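Local coordinates for lysyl oxidase (PDB 1W7C), which probably oxidises primary amines, lysine side chains among them, with a copper ion and a topaquinone cofactor formed from one of its own tyrosines, at residues Glu227-Asn232 with Asp347-Gln352; Trp313-Gly318 with Ser615-Thr620; Val454-Ala459 with Val648-His653. All coordinates share one frame; numbering follows the deposited sequence. Where two conformers were deposited one is given.

Interaction 1 of 3, residues Glu227-Asn232 with Asp347-Gln352; sequences EYIYNN and DDPFNQ
Ile229 and Pro349 meet where strand 224-230 of a small antiparallel sheet faces an Asx turn in the loop between strands 329-344 and 355-357 of the copper amine oxidase domain. The apolar part is slight. Ile229 CD1 lies 4.1 Å from Pro349 CG, the two side chains running past one another in opposed senses. With CG1 beside the backbone N (chi1 -61°) and chi2 extended, the long branch of Ile229 ends at the proline ring. Tyr190 touches both residues, and so does Trp521 of the second subunit.

The polar part runs through water. Asn232 OD1 and Asp347 O are both acceptors, 4.1 Å apart, and water supplies the protons between them. One water donates to Asn232 OD1 and to Asp347 O, at 2.7 Å each. A second donates to the same two oxygens, but only weakly to Asp347 O. Asn232 ND2 is bonded to Thr471, which also bonds Asp347 OD2. Asp347 O further accepts from Trp521 NE1 of the second subunit.

The turn is held by its own aspartate. Asp348 OD2 accepts from Phe350 N at 2.9 Å, and from Asn351 N at 2.8 Å nearly along its C-O bond.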
ATOM      1  N   GLU A 227       9.898 -44.259  11.119  1.00 23.27           N
ATOM      2  CA  GLU A 227      11.192 -43.624  11.280  1.00 22.56           C
ATOM      3  C   GLU A 227      11.219 -42.656  12.431  1.00 23.67           C
ATOM      4  O   GLU A 227      10.209 -42.005  12.728  1.00 22.87           O
ATOM      5  CB  GLU A 227      11.574 -42.840  10.010  1.00 23.16           C
ATOM      6  CG  GLU A 227      11.653 -43.671   8.758  1.00 26.19           C
ATOM      7  CD  GLU A 227      11.863 -42.847   7.500  1.00 26.03           C
ATOM      8  OE1 GLU A 227      12.173 -43.449   6.438  1.00 25.21           O
ATOM      9  OE2 GLU A 227      11.725 -41.600   7.568  1.00 24.69           O
ATOM     10  N   TYR A 228      12.390 -42.579  13.070  1.00 24.58           N
ATOM     11  CA  TYR A 228      12.791 -41.426  13.873  1.00 22.72           C
ATOM     12  C   TYR A 228      13.912 -40.725  13.139  1.00 24.44           C
ATOM     13  O   TYR A 228      14.809 -41.380  12.626  1.00 24.94           O
ATOM     14  CB  TYR A 228      13.248 -41.873  15.268  1.00 25.17           C
ATOM     15  CG  TYR A 228      12.118 -42.451  16.070  1.00 23.34           C
ATOM     16  CD1 TYR A 228      12.037 -43.815  16.348  1.00 27.68           C
ATOM     17  CD2 TYR A 228      11.080 -41.625  16.488  1.00 23.87           C
ATOM     18  CE1 TYR A 228      10.965 -44.322  17.067  1.00 27.17           C
ATOM     19  CE2 TYR A 228      10.010 -42.119  17.186  1.00 25.72           C
ATOM     20  CZ  TYR A 228       9.949 -43.463  17.478  1.00 24.68           C
ATOM     21  OH  TYR A 228       8.863 -43.917  18.194  1.00 29.21           O
ATOM     22  N   ILE A 229      13.864 -39.401  13.083  1.00 22.29           N
ATOM     23  CA  ILE A 229      14.828 -38.631  12.313  1.00 22.11           C
ATOM     24  C   ILE A 229      15.399 -37.559  13.222  1.00 21.72           C
ATOM     25  O   ILE A 229      14.652 -36.791  13.819  1.00 20.97           O
ATOM     26  CB  ILE A 229      14.159 -38.010  11.075  1.00 22.76           C
ATOM     27  CG1 ILE A 229      13.602 -39.095  10.151  1.00 22.52           C
ATOM     28  CG2 ILE A 229      15.123 -37.067  10.353  1.00 22.80           C
ATOM     29  CD1 ILE A 229      12.560 -38.604   9.190  1.00 24.97           C
ATOM     30  N   TYR A 230      16.728 -37.512  13.309  1.00 22.03           N
ATOM     31  CA  TYR A 230      17.416 -36.581  14.190  1.00 22.14           C
ATOM     32  C   TYR A 230      18.778 -36.288  13.605  1.00 20.34           C
ATOM     33  O   TYR A 230      19.483 -37.200  13.178  1.00 23.84           O
ATOM     34  CB  TYR A 230      17.523 -37.148  15.611  1.00 22.22           C
ATOM     35  CG  TYR A 230      18.263 -36.229  16.563  1.00 25.09           C
ATOM     36  CD1 TYR A 230      17.620 -35.160  17.181  1.00 22.64           C
ATOM     37  CD2 TYR A 230      19.614 -36.418  16.824  1.00 24.76           C
ATOM     38  CE1 TYR A 230      18.292 -34.328  18.035  1.00 23.23           C
ATOM     39  CE2 TYR A 230      20.300 -35.590  17.686  1.00 26.65           C
ATOM     40  CZ  TYR A 230      19.640 -34.549  18.284  1.00 25.43           C
ATOM     41  OH  TYR A 230      20.310 -33.719  19.136  1.00 27.42           O
ATOM     42  N   ASN A 231      19.138 -35.005  13.547  1.00 21.97           N
ATOM     43  CA  ASN A 231      20.403 -34.577  12.943  1.00 24.31           C
ATOM     44  C   ASN A 231      20.583 -35.183  11.546  1.00 24.08           C
ATOM     45  O   ASN A 231      21.652 -35.652  11.193  1.00 23.48           O
ATOM     46  CB  ASN A 231      21.586 -34.912  13.867  1.00 25.04           C
ATOM     47  CG  ASN A 231      22.897 -34.306  13.394  1.00 23.20           C
ATOM     48  OD1 ASN A 231      22.924 -33.242  12.751  1.00 26.23           O
ATOM     49  ND2 ASN A 231      24.012 -34.979  13.732  1.00 26.35           N
ATOM     50  N   ASN A 232      19.491 -35.178  10.779  1.00 22.81           N
ATOM     51  CA  ASN A 232      19.447 -35.654   9.392  1.00 23.54           C
ATOM     52  C   ASN A 232      19.781 -37.136   9.183  1.00 26.88           C
ATOM     53  O   ASN A 232      20.079 -37.541   8.073  1.00 26.42           O
ATOM     54  CB  ASN A 232      20.332 -34.769   8.497  1.00 21.85           C
ATOM     55  CG  ASN A 232      19.756 -33.391   8.310  1.00 22.54           C
ATOM     56  OD1 ASN A 232      18.633 -33.262   7.787  1.00 22.60           O
ATOM     57  ND2 ASN A 232      20.481 -32.354   8.753  1.00 22.53           N
ATOM     58  N   ASP A 347      14.786 -27.629   5.423  1.00 16.46           N
ATOM     59  CA  ASP A 347      15.646 -28.784   5.425  1.00 17.75           C
ATOM     60  C   ASP A 347      15.068 -29.942   6.207  1.00 17.01           C
ATOM     61  O   ASP A 347      15.573 -31.061   6.069  1.00 18.80           O
ATOM     62  CB  ASP A 347      17.040 -28.449   5.997  1.00 19.72           C
ATOM     63  CG  ASP A 347      16.993 -27.882   7.432  1.00 20.66           C
ATOM     64  OD1 ASP A 347      16.046 -27.113   7.764  1.00 19.91           O
ATOM     65  OD2 ASP A 347      17.903 -28.104   8.261  1.00 19.38           O
ATOM     66  N   ASP A 348      14.048 -29.695   7.032  1.00 18.42           N
ATOM     67  CA  ASP A 348      13.559 -30.697   7.985  1.00 18.80           C
ATOM     68  C   ASP A 348      12.222 -31.272   7.568  1.00 18.31           C
ATOM     69  O   ASP A 348      11.496 -30.660   6.785  1.00 18.05           O
ATOM     70  CB  ASP A 348      13.623 -30.157   9.435  1.00 18.88           C
ATOM     71  CG  ASP A 348      12.438 -29.358   9.861  1.00 18.09           C
ATOM     72  OD1 ASP A 348      12.687 -28.361  10.604  1.00 18.11           O
ATOM     73  OD2 ASP A 348      11.261 -29.692   9.622  1.00 18.61           O
ATOM     74  N   PRO A 349      11.926 -32.496   8.003  1.00 17.82           N
ATOM     75  CA  PRO A 349      10.739 -33.192   7.501  1.00 18.86           C
ATOM     76  C   PRO A 349       9.420 -32.769   8.158  1.00 18.05           C
ATOM     77  O   PRO A 349       8.367 -33.337   7.823  1.00 20.09           O
ATOM     78  CB  PRO A 349      11.035 -34.647   7.808  1.00 22.57           C
ATOM     79  CG  PRO A 349      11.887 -34.586   9.031  1.00 21.76           C
ATOM     80  CD  PRO A 349      12.747 -33.370   8.863  1.00 20.96           C
ATOM     81  N   PHE A 350       9.449 -31.834   9.096  1.00 17.82           N
ATOM     82  CA  PHE A 350       8.200 -31.254   9.582  1.00 17.59           C
ATOM     83  C   PHE A 350       7.825 -30.044   8.751  1.00 17.49           C
ATOM     84  O   PHE A 350       6.751 -30.019   8.115  1.00 17.58           O
ATOM     85  CB  PHE A 350       8.253 -30.911  11.053  1.00 18.84           C
ATOM     86  CG  PHE A 350       6.901 -30.563  11.621  1.00 18.51           C
ATOM     87  CD1 PHE A 350       6.041 -31.560  12.095  1.00 18.49           C
ATOM     88  CD2 PHE A 350       6.463 -29.258  11.667  1.00 19.85           C
ATOM     89  CE1 PHE A 350       4.800 -31.241  12.615  1.00 18.44           C
ATOM     90  CE2 PHE A 350       5.210 -28.964  12.167  1.00 18.20           C
ATOM     91  CZ  PHE A 350       4.390 -29.956  12.646  1.00 19.64           C
ATOM     92  N   ASN A 351       8.684 -29.039   8.745  1.00 17.06           N
ATOM     93  CA  ASN A 351       8.355 -27.811   8.023  1.00 16.09           C
ATOM     94  C   ASN A 351       8.285 -28.055   6.518  1.00 16.78           C
ATOM     95  O   ASN A 351       7.430 -27.499   5.848  1.00 16.44           O
ATOM     96  CB  ASN A 351       9.295 -26.672   8.397  1.00 16.46           C
ATOM     97  CG  ASN A 351       9.002 -26.090   9.781  1.00 18.24           C
ATOM     98  OD1 ASN A 351       8.132 -26.556  10.512  1.00 19.04           O
ATOM     99  ND2 ASN A 351       9.716 -25.043  10.127  1.00 27.19           N
ATOM    100  N   GLN A 352       9.126 -28.937   5.975  1.00 15.78           N
ATOM    101  CA  GLN A 352       9.090 -29.173   4.532  1.00 15.68           C
ATOM    102  C   GLN A 352       7.767 -29.855   4.099  1.00 17.02           C
ATOM    103  O   GLN A 352       7.380 -29.735   2.945  1.00 19.32           O
ATOM    104  CB  GLN A 352      10.324 -29.940   4.057  1.00 17.21           C
ATOM    105  CG  GLN A 352      10.331 -30.324   2.581  1.00 17.57           C
ATOM    106  CD  GLN A 352      10.138 -29.137   1.620  1.00 15.89           C
ATOM    107  OE1 GLN A 352      10.598 -28.020   1.863  1.00 16.63           O
ATOM    108  NE2 GLN A 352       9.442 -29.400   0.522  1.00 17.47           N
TER
HETATM  109  O   HOH W   1      16.331 -32.304   9.173  1.00 21.59           O
HETATM  110  O   HOH W   2      18.121 -31.897   5.493  1.00 21.60           O

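Interaction 2 of 3, residues Trp313-Gly318 with Ser615-Thr620; sequences WSRDTG and STALNT
Asp316 faces Ala617 where the tight turn between strands 307-314 and 318-326 meets a type I beta turn, Thr616 to Asn619. Asp316 sets its CB toward that second turn. CG sits beside the backbone N (chi1 -71°), which brings the carboxylate up to the alanine methyl. Asp316 CG is 3.9 Å from Ala617 CB. Asp316 OD1 comes closer, 3.5 Å from Ala617 CB. The same Asp316 OD1 takes a salt bridge from Arg315 NH1 at 2.9 Å. It is met on its anti side, 28° out of the carboxylate plane, while OD1 lies near the guanidinium plane. The arginine chain bends at chi2 to reach it, and Arg315 NE pairs with Glu388.

The other oxygen, OD2, has a salt bridge to Arg613. Asp316 OD2 also accepts, at 2.8 Å, from a water that in turn accepts from Ala617 N. An alanine in place of Asp316 is likely to leave Arg613 and Arg315 NH1 without this carboxylate and the water without its acceptor.

Thr616 opens an ST turn that holds Ala617 inside it. Leu618 N donates to Thr616 OG1 at 3.0 Å, and Thr616 OG1 donates to Asn619 OD1 at 2.8 Å.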
ATOM      1  N   TRP A 313     -21.766 -15.298   6.963  1.00 15.61           N
ATOM      2  CA  TRP A 313     -20.674 -15.907   7.724  1.00 14.82           C
ATOM      3  C   TRP A 313     -20.677 -17.411   7.573  1.00 15.32           C
ATOM      4  O   TRP A 313     -21.733 -18.057   7.710  1.00 16.06           O
ATOM      5  CB  TRP A 313     -20.859 -15.554   9.211  1.00 15.28           C
ATOM      6  CG  TRP A 313     -19.665 -15.923  10.029  1.00 15.40           C
ATOM      7  CD1 TRP A 313     -19.425 -17.126  10.658  1.00 16.61           C
ATOM      8  CD2 TRP A 313     -18.553 -15.083  10.332  1.00 15.17           C
ATOM      9  NE1 TRP A 313     -18.219 -17.074  11.318  1.00 16.68           N
ATOM     10  CE2 TRP A 313     -17.663 -15.832  11.127  1.00 16.79           C
ATOM     11  CE3 TRP A 313     -18.218 -13.751  10.020  1.00 16.64           C
ATOM     12  CZ2 TRP A 313     -16.481 -15.300  11.621  1.00 17.21           C
ATOM     13  CZ3 TRP A 313     -17.039 -13.218  10.535  1.00 18.25           C
ATOM     14  CH2 TRP A 313     -16.182 -13.995  11.307  1.00 18.77           C
ATOM     15  N   SER A 314     -19.499 -17.980   7.331  1.00 14.86           N
ATOM     16  CA  SER A 314     -19.322 -19.429   7.305  1.00 15.38           C
ATOM     17  C   SER A 314     -18.198 -19.874   8.208  1.00 14.26           C
ATOM     18  O   SER A 314     -17.251 -19.128   8.470  1.00 14.68           O
ATOM     19  CB  SER A 314     -19.045 -19.923   5.893  1.00 16.35           C
ATOM     20  OG  SER A 314     -17.721 -19.595   5.464  1.00 16.20           O
ATOM     21  N   ARG A 315     -18.320 -21.114   8.676  1.00 14.50           N
ATOM     22  CA  ARG A 315     -17.266 -21.745   9.443  1.00 15.42           C
ATOM     23  C   ARG A 315     -15.962 -21.830   8.643  1.00 14.23           C
ATOM     24  O   ARG A 315     -14.873 -21.554   9.170  1.00 15.47           O
ATOM     25  CB  ARG A 315     -17.752 -23.129   9.879  1.00 16.21           C
ATOM     26  CG  ARG A 315     -16.710 -24.002  10.499  1.00 16.97           C
ATOM     27  CD  ARG A 315     -16.191 -25.093   9.507  1.00 19.11           C
ATOM     28  NE  ARG A 315     -15.107 -25.868  10.089  1.00 19.24           N
ATOM     29  CZ  ARG A 315     -14.003 -26.192   9.493  1.00 17.37           C
ATOM     30  NH1 ARG A 315     -13.785 -25.877   8.220  1.00 16.49           N
ATOM     31  NH2 ARG A 315     -13.095 -26.879  10.154  1.00 18.78           N
ATOM     32  N   ASP A 316     -16.056 -22.169   7.365  1.00 14.05           N
ATOM     33  CA  ASP A 316     -14.846 -22.351   6.575  1.00 13.98           C
ATOM     34  C   ASP A 316     -14.053 -21.047   6.413  1.00 14.19           C
ATOM     35  O   ASP A 316     -12.832 -21.050   6.584  1.00 13.95           O
ATOM     36  CB  ASP A 316     -15.156 -22.852   5.169  1.00 14.26           C
ATOM     37  CG  ASP A 316     -15.630 -24.298   5.103  1.00 15.66           C
ATOM     38  OD1 ASP A 316     -15.588 -25.041   6.125  1.00 15.34           O
ATOM     39  OD2 ASP A 316     -16.102 -24.729   4.018  1.00 16.36           O
ATOM     40  N   THR A 317     -14.744 -19.965   6.073  1.00 13.89           N
ATOM     41  CA  THR A 317     -14.025 -18.810   5.524  1.00 13.84           C
ATOM     42  C   THR A 317     -14.261 -17.522   6.326  1.00 14.12           C
ATOM     43  O   THR A 317     -13.586 -16.523   6.039  1.00 15.64           O
ATOM     44  CB  THR A 317     -14.389 -18.521   4.085  1.00 15.27           C
ATOM     45  OG1 THR A 317     -15.795 -18.225   3.990  1.00 15.77           O
ATOM     46  CG2 THR A 317     -14.114 -19.707   3.142  1.00 16.31           C
ATOM     47  N   GLY A 318     -15.209 -17.457   7.258  1.00 14.05           N
ATOM     48  CA  GLY A 318     -15.534 -16.200   7.884  1.00 14.38           C
ATOM     49  C   GLY A 318     -16.544 -15.408   7.073  1.00 14.67           C
ATOM     50  O   GLY A 318     -17.518 -15.951   6.601  1.00 14.64           O
ATOM     51  N   SER A 615     -11.549 -23.756  -3.328  1.00 13.58           N
ATOM     52  CA  SER A 615     -11.060 -24.796  -2.440  1.00 14.27           C
ATOM     53  C   SER A 615     -12.212 -25.239  -1.587  1.00 13.93           C
ATOM     54  O   SER A 615     -13.310 -24.651  -1.679  1.00 14.91           O
ATOM     55  CB  SER A 615      -9.919 -24.267  -1.561  1.00 15.61           C
ATOM     56  OG  SER A 615      -9.306 -25.330  -0.843  1.00 15.15           O
ATOM     57  N   THR A 616     -12.000 -26.267  -0.781  1.00 13.92           N
ATOM     58  CA  THR A 616     -12.994 -26.732   0.200  1.00 13.89           C
ATOM     59  C   THR A 616     -12.282 -27.103   1.471  1.00 14.28           C
ATOM     60  O   THR A 616     -11.072 -27.324   1.458  1.00 14.33           O
ATOM     61  CB  THR A 616     -13.770 -27.989  -0.322  1.00 14.95           C
ATOM     62  OG1 THR A 616     -12.949 -29.148  -0.217  1.00 15.82           O
ATOM     63  CG2 THR A 616     -14.241 -27.841  -1.745  1.00 16.23           C
ATOM     64  N   ALA A 617     -13.031 -27.274   2.542  1.00 14.50           N
ATOM     65  CA  ALA A 617     -12.480 -27.739   3.810  1.00 14.82           C
ATOM     66  C   ALA A 617     -12.004 -29.197   3.715  1.00 16.09           C
ATOM     67  O   ALA A 617     -11.325 -29.661   4.604  1.00 16.17           O
ATOM     68  CB  ALA A 617     -13.518 -27.625   4.927  1.00 15.92           C
ATOM     69  N   LEU A 618     -12.430 -29.873   2.649  1.00 14.71           N
ATOM     70  CA  LEU A 618     -12.167 -31.266   2.397  1.00 14.61           C
ATOM     71  C   LEU A 618     -11.020 -31.474   1.409  1.00 14.87           C
ATOM     72  O   LEU A 618     -10.687 -32.615   1.088  1.00 16.28           O
ATOM     73  CB  LEU A 618     -13.461 -31.943   1.896  1.00 15.66           C
ATOM     74  CG  LEU A 618     -14.636 -31.876   2.882  1.00 17.41           C
ATOM     75  CD1 LEU A 618     -15.855 -32.561   2.280  1.00 18.91           C
ATOM     76  CD2 LEU A 618     -14.236 -32.494   4.239  1.00 18.20           C
ATOM     77  N   ASN A 619     -10.377 -30.388   0.963  1.00 15.14           N
ATOM     78  CA  ASN A 619      -9.314 -30.513  -0.031  1.00 14.57           C
ATOM     79  C   ASN A 619      -7.971 -31.021   0.491  1.00 14.78           C
ATOM     80  O   ASN A 619      -7.288 -31.778  -0.185  1.00 15.91           O
ATOM     81  CB  ASN A 619      -9.040 -29.166  -0.745  1.00 14.77           C
ATOM     82  CG  ASN A 619      -9.759 -29.047  -2.060  1.00 13.63           C
ATOM     83  OD1 ASN A 619     -10.926 -29.462  -2.164  1.00 14.97           O
ATOM     84  ND2 ASN A 619      -9.144 -28.379  -3.034  1.00 14.15           N
ATOM     85  N   THR A 620      -7.564 -30.578   1.686  1.00 15.01           N
ATOM     86  CA  THR A 620      -6.138 -30.577   2.022  1.00 14.46           C
ATOM     87  C   THR A 620      -5.446 -31.937   1.987  1.00 15.52           C
ATOM     88  O   THR A 620      -4.315 -32.035   1.506  1.00 16.07           O
ATOM     89  CB  THR A 620      -5.896 -29.860   3.353  1.00 14.14           C
ATOM     90  OG1 THR A 620      -4.503 -29.609   3.561  1.00 15.15           O
ATOM     91  CG2 THR A 620      -6.352 -30.644   4.573  1.00 15.23           C
TER
HETATM   92  O   HOH W   3     -15.925 -27.135   2.597  1.00 15.43           O

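Interaction 3 of 3, residues Val454-Ala459 with Val648-His653; sequences VSVRAA and VNLGLH
The beta-sandwich of the copper amine oxidase catalytic domain supplies both strands, 452-458 and 642-654, and they pack face to face. Their short segments run in roughly the same direction, at 24°, with axes 8.5 Å apart. That spacing is too wide for paired neighbours, so side chains bridge the gap.

Leu650 carries the contact. Its CG lies beside the backbone N (chi1 -69°), and the extended chi2 sends CD1 toward strand 452-458. There Leu650 CD1 lies 4.1 Å from Val454 O. Leu650 CD1 is also 4.3 Å from Val456 CG1. Val456 sets its CB toward segment 648-653 in return.

Neighbouring strands pack around the contact. Tyr494 touches Val454 and Leu650, and Leu492 touches Val456. Strand 452-458 pairs with strands 440-446 and 670-678, while strand 642-654 pairs with strand 488-498. The last carries the copper ligands His488 and His490, and strand 642-654 ends in His654, a third copper ligand. The side chain of Val456 is about 7 Å from that of His490.

The side-chain contact is apolar, although the leucine methyl also rests against a backbone carbonyl. It joins layers through dispersion and exclusion of water, with no charge pair between the segments.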
ATOM      1  N   VAL A 454      -9.614  -4.212  -0.517  1.00 12.50           N
ATOM      2  CA  VAL A 454      -9.598  -5.484   0.174  1.00 12.54           C
ATOM      3  C   VAL A 454      -8.171  -5.690   0.672  1.00 11.86           C
ATOM      4  O   VAL A 454      -7.236  -5.626  -0.127  1.00 12.83           O
ATOM      5  CB  VAL A 454     -10.009  -6.600  -0.767  1.00 13.46           C
ATOM      6  CG1 VAL A 454      -9.883  -7.961  -0.089  1.00 15.17           C
ATOM      7  CG2 VAL A 454     -11.386  -6.405  -1.291  1.00 14.38           C
ATOM      8  N   SER A 455      -8.007  -5.958   1.971  1.00 12.58           N
ATOM      9  CA  SER A 455      -6.665  -6.160   2.480  1.00 13.51           C
ATOM     10  C   SER A 455      -6.593  -7.216   3.555  1.00 12.64           C
ATOM     11  O   SER A 455      -7.592  -7.558   4.216  1.00 13.00           O
ATOM     12  CB  SER A 455      -6.096  -4.857   3.014  1.00 14.25           C
ATOM     13  OG  SER A 455      -6.753  -4.421   4.171  1.00 15.20           O
ATOM     14  N   VAL A 456      -5.380  -7.713   3.749  1.00 12.42           N
ATOM     15  CA  VAL A 456      -5.063  -8.605   4.841  1.00 13.27           C
ATOM     16  C   VAL A 456      -3.729  -8.196   5.454  1.00 11.95           C
ATOM     17  O   VAL A 456      -2.831  -7.727   4.746  1.00 13.56           O
ATOM     18  CB  VAL A 456      -5.028 -10.087   4.378  1.00 13.64           C
ATOM     19  CG1 VAL A 456      -3.953 -10.343   3.356  1.00 16.00           C
ATOM     20  CG2 VAL A 456      -4.884 -11.040   5.532  1.00 14.96           C
ATOM     21  N   ARG A 457      -3.624  -8.374   6.772  1.00 12.74           N
ATOM     22  CA  ARG A 457      -2.353  -8.262   7.477  1.00 12.99           C
ATOM     23  C   ARG A 457      -2.206  -9.498   8.358  1.00 13.78           C
ATOM     24  O   ARG A 457      -3.193 -10.007   8.883  1.00 14.21           O
ATOM     25  CB  ARG A 457      -2.311  -6.999   8.343  1.00 13.98           C
ATOM     26  CG  ARG A 457      -2.467  -5.705   7.518  1.00 14.17           C
ATOM     27  CD  ARG A 457      -2.543  -4.498   8.395  1.00 14.71           C
ATOM     28  NE  ARG A 457      -2.656  -3.242   7.653  1.00 15.17           N
ATOM     29  CZ  ARG A 457      -1.621  -2.572   7.137  1.00 16.90           C
ATOM     30  NH1 ARG A 457      -0.386  -2.993   7.282  1.00 15.68           N
ATOM     31  NH2 ARG A 457      -1.831  -1.423   6.493  1.00 19.12           N
ATOM     32  N   ALA A 458      -0.984  -9.958   8.562  1.00 17.62           N
ATOM     33  CA  ALA A 458      -0.730 -11.126   9.416  1.00 20.66           C
ATOM     34  C   ALA A 458       0.130 -10.734  10.641  1.00 23.98           C
ATOM     35  O   ALA A 458       1.014  -9.831  10.590  1.00 21.24           O
ATOM     36  CB  ALA A 458      -0.036 -12.191   8.623  1.00 39.91           C
ATOM     37  N   ALA A 459      -0.077 -11.422  11.729  1.00 21.60           N
ATOM     38  CA  ALA A 459       0.731 -11.225  12.929  1.00 22.14           C
ATOM     39  C   ALA A 459       0.738 -12.611  13.622  1.00 21.90           C
ATOM     40  O   ALA A 459       0.258 -13.642  13.080  1.00 23.26           O
ATOM     41  CB  ALA A 459       0.157 -10.098  13.877  1.00 22.66           C
ATOM     42  N   VAL A 648      -8.777 -13.479  -7.321  1.00 12.30           N
ATOM     43  CA  VAL A 648      -7.681 -12.574  -7.098  1.00 12.22           C
ATOM     44  C   VAL A 648      -6.884 -13.014  -5.896  1.00 12.76           C
ATOM     45  O   VAL A 648      -7.442 -13.268  -4.840  1.00 12.86           O
ATOM     46  CB  VAL A 648      -8.173 -11.121  -6.892  1.00 13.40           C
ATOM     47  CG1 VAL A 648      -7.001 -10.224  -6.722  1.00 13.19           C
ATOM     48  CG2 VAL A 648      -9.051 -10.687  -8.062  1.00 15.54           C
ATOM     49  N   ASN A 649      -5.565 -13.145  -6.053  1.00 12.35           N
ATOM     50  CA  ASN A 649      -4.701 -13.560  -4.974  1.00 12.60           C
ATOM     51  C   ASN A 649      -3.916 -12.427  -4.326  1.00 12.02           C
ATOM     52  O   ASN A 649      -3.461 -11.485  -4.992  1.00 13.05           O
ATOM     53  CB  ASN A 649      -3.710 -14.623  -5.455  1.00 12.30           C
ATOM     54  CG  ASN A 649      -4.401 -15.865  -5.900  1.00 13.20           C
ATOM     55  OD1 ASN A 649      -5.435 -16.248  -5.325  1.00 14.57           O
ATOM     56  ND2 ASN A 649      -3.855 -16.509  -6.935  1.00 14.01           N
ATOM     57  N   LEU A 650      -3.752 -12.559  -3.014  1.00 12.30           N
ATOM     58  CA  LEU A 650      -2.838 -11.745  -2.203  1.00 12.38           C
ATOM     59  C   LEU A 650      -1.867 -12.675  -1.541  1.00 12.14           C
ATOM     60  O   LEU A 650      -2.208 -13.793  -1.176  1.00 14.34           O
ATOM     61  CB  LEU A 650      -3.640 -10.977  -1.151  1.00 13.33           C
ATOM     62  CG  LEU A 650      -4.551  -9.865  -1.659  1.00 13.05           C
ATOM     63  CD1 LEU A 650      -5.224  -9.165  -0.531  1.00 13.55           C
ATOM     64  CD2 LEU A 650      -3.783  -8.884  -2.519  1.00 13.61           C
ATOM     65  N   GLY A 651      -0.663 -12.211  -1.291  1.00 12.88           N
ATOM     66  CA  GLY A 651       0.319 -13.093  -0.710  1.00 15.14           C
ATOM     67  C   GLY A 651       1.488 -12.390  -0.093  1.00 14.16           C
ATOM     68  O   GLY A 651       1.648 -11.179  -0.251  1.00 14.77           O
ATOM     69  N   LEU A 652       2.316 -13.170   0.586  1.00 13.10           N
ATOM     70  CA  LEU A 652       3.545 -12.710   1.227  1.00 13.09           C
ATOM     71  C   LEU A 652       4.565 -13.833   1.165  1.00 12.66           C
ATOM     72  O   LEU A 652       4.256 -14.969   1.550  1.00 14.88           O
ATOM     73  CB  LEU A 652       3.292 -12.400   2.706  0.60 23.35           C
ATOM     74  CG  LEU A 652       2.159 -11.419   3.053  0.60 19.65           C
ATOM     75  CD1 LEU A 652       1.746 -11.492   4.528  0.60 36.71           C
ATOM     76  CD2 LEU A 652       2.505  -9.952   2.738  0.60 23.99           C
ATOM     77  N   HIS A 653       5.770 -13.519   0.733  1.00 13.66           N
ATOM     78  CA  HIS A 653       6.910 -14.402   0.925  1.00 13.20           C
ATOM     79  C   HIS A 653       7.567 -14.019   2.244  1.00 14.68           C
ATOM     80  O   HIS A 653       8.232 -12.979   2.343  1.00 18.49           O
ATOM     81  CB  HIS A 653       7.935 -14.225  -0.184  1.00 13.90           C
ATOM     82  CG  HIS A 653       7.385 -14.337  -1.571  1.00 13.98           C
ATOM     83  ND1 HIS A 653       6.586 -15.383  -1.979  1.00 14.82           N
ATOM     84  CD2 HIS A 653       7.495 -13.505  -2.629  1.00 14.16           C
ATOM     85  CE1 HIS A 653       6.266 -15.199  -3.249  1.00 15.03           C
ATOM     86  NE2 HIS A 653       6.781 -14.051  -3.658  1.00 14.51           N
TER

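Interactions 2 and 3 lie within the copper amine oxidase enzyme domain, their centres 18 Å apart. Interaction 1 ties that domain to the DUF1965 region, with its centre about 30 Å from that of interaction 2 and 29 Å from that of interaction 3. None of the three touches another. Interactions 1 and 3 both reach the second subunit, whereas interaction 2 has no partner from it. The active site relates interactions 2 and 3. The side chains of Arg315 and Val456 are each about 9 Å from that of Asp358, the predicted proton acceptor. Interaction 3 is also near the metal, with the Val456 side chain about 11 Å from the copper ion.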